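Local structure of RNA pseudouridylate synthase domain-containing protein 1 (Homo sapiens, 5VBB) at residues Gln65-Phe68 with Ser69-Gly72; Thr173-Leu176 with Arg177-Ser181. The protein probably binds RNA and isomerises uridine to pseudouridine within it. All coordinates share one frame; numbering follows the deposited sequence.

Contact 1 (Gln65-Phe68 with Ser69-Gly72). With SO4 (sulfate ion), chain B.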
loop_
_atom_site.group_PDB
_atom_site.type_symbol
_atom_site.label_atom_id
_atom_site.label_comp_id
_atom_site.label_asym_id
_atom_site.label_seq_id
_atom_site.Cartn_x
_atom_site.Cartn_y
_atom_site.Cartn_z
ATOM N N GLN A 65 -2.789 8.424 5.919
ATOM C CA GLN A 65 -2.928 8.716 4.496
ATOM C C GLN A 65 -2.692 7.495 3.658
ATOM O O GLN A 65 -2.027 6.564 4.074
ATOM C CB GLN A 65 -1.920 9.797 4.079
ATOM C CG GLN A 65 -2.090 11.128 4.803
ATOM N N LEU A 66 -3.164 7.554 2.428
ATOM C CA LEU A 66 -2.942 6.513 1.434
ATOM C C LEU A 66 -2.798 7.266 0.124
ATOM O O LEU A 66 -3.604 8.140 -0.133
ATOM C CB LEU A 66 -4.144 5.568 1.448
ATOM C CG LEU A 66 -3.929 4.126 1.124
ATOM C CD1 LEU A 66 -2.819 3.523 1.978
ATOM C CD2 LEU A 66 -5.213 3.375 1.320
ATOM N N ASP A 67 -1.746 7.005 -0.655
ATOM C CA ASP A 67 -1.502 7.730 -1.909
ATOM C C ASP A 67 -2.715 7.605 -2.861
ATOM O O ASP A 67 -3.411 6.573 -2.851
ATOM C CB ASP A 67 -0.261 7.173 -2.668
ATOM C CG ASP A 67 1.117 7.252 -2.024
ATOM O OD1 ASP A 67 1.319 8.154 -1.173
ATOM O OD2 ASP A 67 2.065 6.466 -2.487
ATOM N N PHE A 68 -2.918 8.638 -3.713
ATOM C CA PHE A 68 -3.927 8.692 -4.790
ATOM C C PHE A 68 -3.983 7.392 -5.595
ATOM O O PHE A 68 -5.048 6.807 -5.724
ATOM C CB PHE A 68 -3.610 9.850 -5.766
ATOM C CG PHE A 68 -4.515 9.949 -6.973
ATOM C CD1 PHE A 68 -5.793 10.469 -6.861
ATOM C CD2 PHE A 68 -4.081 9.544 -8.228
ATOM C CE1 PHE A 68 -6.631 10.556 -7.971
ATOM C CE2 PHE A 68 -4.910 9.666 -9.338
ATOM C CZ PHE A 68 -6.175 10.157 -9.204
ATOM N N SER A 69 -2.823 6.925 -6.108
ATOM C CA SER A 69 -2.762 5.748 -6.968
ATOM C C SER A 69 -2.852 4.412 -6.231
ATOM O O SER A 69 -3.081 3.384 -6.874
ATOM C CB SER A 69 -1.497 5.766 -7.814
ATOM O OG SER A 69 -1.513 6.912 -8.649
ATOM N N THR A 70 -2.780 4.409 -4.920
ATOM C CA THR A 70 -2.848 3.178 -4.153
ATOM C C THR A 70 -4.263 2.912 -3.693
ATOM O O THR A 70 -4.948 3.833 -3.281
ATOM C CB THR A 70 -1.848 3.305 -2.975
ATOM O OG1 THR A 70 -0.564 3.454 -3.562
ATOM C CG2 THR A 70 -1.851 2.107 -2.036
ATOM N N SER A 71 -4.695 1.631 -3.733
ATOM C CA SER A 71 -5.995 1.249 -3.184
ATOM C C SER A 71 -5.825 0.654 -1.776
ATOM O O SER A 71 -4.716 0.341 -1.342
ATOM C CB SER A 71 -6.667 0.215 -4.087
ATOM O OG SER A 71 -5.836 -0.910 -4.344
ATOM N N GLY A 72 -6.921 0.479 -1.062
ATOM C CA GLY A 72 -6.878 -0.239 0.198
ATOM C C GLY A 72 -7.288 0.425 1.481
ATOM O O GLY A 72 -7.935 1.484 1.490
HETATM S S SO4 B . 0.426 9.254 -6.619
HETATM O O1 SO4 B . 1.885 9.072 -6.594
HETATM O O2 SO4 B . 0.133 10.577 -6.054
HETATM O O3 SO4 B . -0.095 9.146 -7.966
HETATM O O4 SO4 B . -0.218 8.203 -5.840
HETATM O O HOH W 1 1.549 3.937 -1.937
#

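Contact 2 (Thr173-Leu176 with Arg177-Ser181). With SO4 (sulfate ion), chain D; SO4 (sulfate ion), chain B.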
loop_
_atom_site.group_PDB
_atom_site.type_symbol
_atom_site.label_atom_id
_atom_site.label_comp_id
_atom_site.label_asym_id
_atom_site.label_seq_id
_atom_site.Cartn_x
_atom_site.Cartn_y
_atom_site.Cartn_z
ATOM N N THR A 173 7.723 8.527 2.786
ATOM C CA THR A 173 6.808 8.846 1.679
ATOM C C THR A 173 7.144 7.961 0.478
ATOM O O THR A 173 8.309 7.714 0.227
ATOM C CB THR A 173 6.892 10.343 1.353
ATOM O OG1 THR A 173 6.327 11.073 2.437
ATOM C CG2 THR A 173 6.183 10.704 0.027
ATOM N N HIS A 174 6.139 7.383 -0.181
ATOM C CA HIS A 174 6.319 6.477 -1.336
ATOM C C HIS A 174 7.318 5.327 -1.056
ATOM O O HIS A 174 7.953 4.821 -1.982
ATOM C CB HIS A 174 6.774 7.254 -2.563
ATOM C CG HIS A 174 5.900 8.411 -2.939
ATOM N ND1 HIS A 174 6.392 9.449 -3.695
ATOM C CD2 HIS A 174 4.603 8.661 -2.650
ATOM C CE1 HIS A 174 5.375 10.279 -3.885
ATOM N NE2 HIS A 174 4.289 9.859 -3.254
ATOM N N GLN A 175 7.470 4.928 0.207
ATOM C CA GLN A 175 8.458 3.906 0.591
ATOM C C GLN A 175 8.452 2.654 -0.235
ATOM O O GLN A 175 9.492 2.225 -0.719
ATOM C CB GLN A 175 8.233 3.471 2.024
ATOM C CG GLN A 175 9.229 2.419 2.469
ATOM C CD GLN A 175 9.395 2.310 3.952
ATOM O OE1 GLN A 175 9.419 3.307 4.689
ATOM N NE2 GLN A 175 9.516 1.096 4.438
ATOM N N LEU A 176 7.289 2.038 -0.359
ATOM C CA LEU A 176 7.185 0.742 -1.032
ATOM C C LEU A 176 7.515 0.892 -2.502
ATOM O O LEU A 176 8.221 0.065 -3.071
ATOM C CB LEU A 176 5.750 0.196 -0.863
ATOM C CG LEU A 176 5.305 0.065 0.581
ATOM C CD1 LEU A 176 3.875 -0.321 0.666
ATOM C CD2 LEU A 176 6.180 -0.908 1.337
ATOM N N ARG A 177 7.054 1.985 -3.104
ATOM C CA ARG A 177 7.308 2.210 -4.515
ATOM C C ARG A 177 8.762 2.511 -4.773
ATOM O O ARG A 177 9.320 2.059 -5.773
ATOM C CB ARG A 177 6.453 3.364 -5.023
ATOM C CG ARG A 177 4.964 3.054 -4.989
ATOM C CD ARG A 177 4.162 4.327 -4.900
ATOM N NE ARG A 177 4.170 5.001 -6.200
ATOM C CZ ARG A 177 3.502 6.109 -6.494
ATOM N NH1 ARG A 177 2.773 6.722 -5.570
ATOM N NH2 ARG A 177 3.569 6.623 -7.710
ATOM N N VAL A 178 9.390 3.275 -3.872
ATOM C CA VAL A 178 10.804 3.613 -4.054
ATOM C C VAL A 178 11.685 2.380 -3.845
ATOM O O VAL A 178 12.634 2.154 -4.615
ATOM C CB VAL A 178 11.192 4.772 -3.125
ATOM C CG1 VAL A 178 12.717 5.003 -3.112
ATOM C CG2 VAL A 178 10.446 6.030 -3.524
ATOM N N HIS A 179 11.412 1.625 -2.775
ATOM C CA HIS A 179 12.188 0.436 -2.447
ATOM C C HIS A 179 12.107 -0.639 -3.549
ATOM O O HIS A 179 13.129 -1.242 -3.875
ATOM C CB HIS A 179 11.757 -0.146 -1.108
ATOM C CG HIS A 179 12.522 0.357 0.094
ATOM N ND1 HIS A 179 12.121 0.037 1.364
ATOM C CD2 HIS A 179 13.636 1.130 0.174
ATOM C CE1 HIS A 179 12.988 0.628 2.182
ATOM N NE2 HIS A 179 13.954 1.239 1.494
ATOM N N CYS A 180 10.909 -0.917 -4.070
ATOM C CA CYS A 180 10.752 -1.958 -5.114
ATOM C C CYS A 180 11.445 -1.538 -6.428
ATOM O O CYS A 180 12.175 -2.329 -7.029
ATOM C CB CYS A 180 9.267 -2.254 -5.311
ATOM S SG CYS A 180 8.527 -3.091 -3.883
ATOM N N SER A 181 11.326 -0.253 -6.784
ATOM C CA SER A 181 11.997 0.320 -7.948
ATOM C C SER A 181 13.516 0.268 -7.775
ATOM O O SER A 181 14.228 -0.071 -8.725
ATOM C CB SER A 181 11.524 1.752 -8.176
ATOM O OG SER A 181 12.225 2.353 -9.250
HETATM S S SO4 D . 9.502 11.300 4.749
HETATM O O1 SO4 D . 10.317 12.475 4.458
HETATM O O2 SO4 D . 9.379 11.118 6.212
HETATM O O3 SO4 D . 10.068 10.109 4.097
HETATM O O4 SO4 D . 8.198 11.517 4.196
HETATM S S SO4 B . 0.426 9.254 -6.619
HETATM O O1 SO4 B . 1.885 9.072 -6.594
HETATM O O2 SO4 B . 0.133 10.577 -6.054
HETATM O O3 SO4 B . -0.095 9.146 -7.966
HETATM O O4 SO4 B . -0.218 8.203 -5.840
#

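Contact 1 (Gln65-Phe68 with Ser69-Gly72)
The Phe68 ring meets Ser69 N obliquely, while sulfate oxygen O3 lies at the ring edge, near its plane. With CG anti to the backbone N (chi1 176°), the Phe68 side chain also touches Asp26 and Arg28. The other flat group, the Asp67 carboxylate, reaches Thr70 through water: the water donates to Asp67 OD2 at 2.6 Å and lies 2.7 Å from Thr70 OG1. The residues form a type I beta turn from Asp67 to Thr70, closed by Thr70 N to Asp67 O at 3.1 Å, with the donor well above the carbonyl plane. Lys23 NZ binds that same oxygen and Thr70 O as well. Leu66 CD2 rests 3.3 Å from Gly72 O. Ser69 grips the sulfate twice, through N to O4 (2.9 Å, a nearly straight 168°) and through OG to O3 (2.7 Å). Asp67 is probably the active-site aspartate, as in related synthases. Arg177 bonds to both its carboxylate and the sulfate, a cation bridging two anions. Such a setting is consistent with a site that receives an RNA phosphate, although the sulfate itself probably came from the crystallisation liquor.

Contact 2 (Thr173-Leu176 with Arg177-Ser181)
Arg177 reaches back along the first turn of the helix to lie beside His174, the two side chains pointing the same way. Its CB starts 3.7 Å from His174 O, and CG passes the carbonyl carbon of Leu176. A bend at the third torsion (chi3 75°) then swings the guanidinium beside the imidazole, the two planes 45° apart. NH1 comes over one face of the His174 ring, 4.0 Å from CD2; the opposite face is covered by the methyl CG2 of Thr173. At the tip, sulfate oxygen O1 lies at the edge of the guanidinium and in its plane, taking a 2.7 Å bond from NH1 and a weak one from NH2. Asp190 pairs with NH2 and the Asp67 carboxylate with NH1, and these two acids probably help fix the rotation of the group, while Tyr193 OH holds His174 ND1.

His174 occupies the N-cap position, and its carbonyl receives Val178 N at 2.8 Å, almost head-on. One residue along, Gln175 and His179 run side by side, with Gln175 CG 3.9 Å from His179 ND1; Thr146 OG1 bonds to both Gln175 NE2 and His179 ND1, tying the pair together, and Gln175 OE1 is held by Thr170 OG1 and Arg172 N. Ahead of the helix, Thr173 binds a second sulfate through OG1 (2.6 Å from O4) and its backbone N.

Helix 175-182 is wedged between sheets: Leu176 and Cys180 press on Leu166 of strand 159-168, while Val178 packs against Ile118 of strand 118-121 and against Met130 and Ile132 of strand 130-132.

Contact 1 comes first along the chain, in the loop between strands 61-62 and 73-77; contact 2 follows about a hundred residues later, at the start of helix 175-182. Their centres are 13 Å apart, yet they meet directly: Asp67 OD2 forms a salt bridge with Arg177 NH1 at 3.2 Å, and the same oxygen packs against His174 CD2. One sulfate is held by both, so the loop beside the four-stranded sheet and the helix packed on the seven-stranded one share a single anion site. Bringing these parts of the pseudouridine synthase domain together builds the probable active-site cleft around the likely catalytic aspartate.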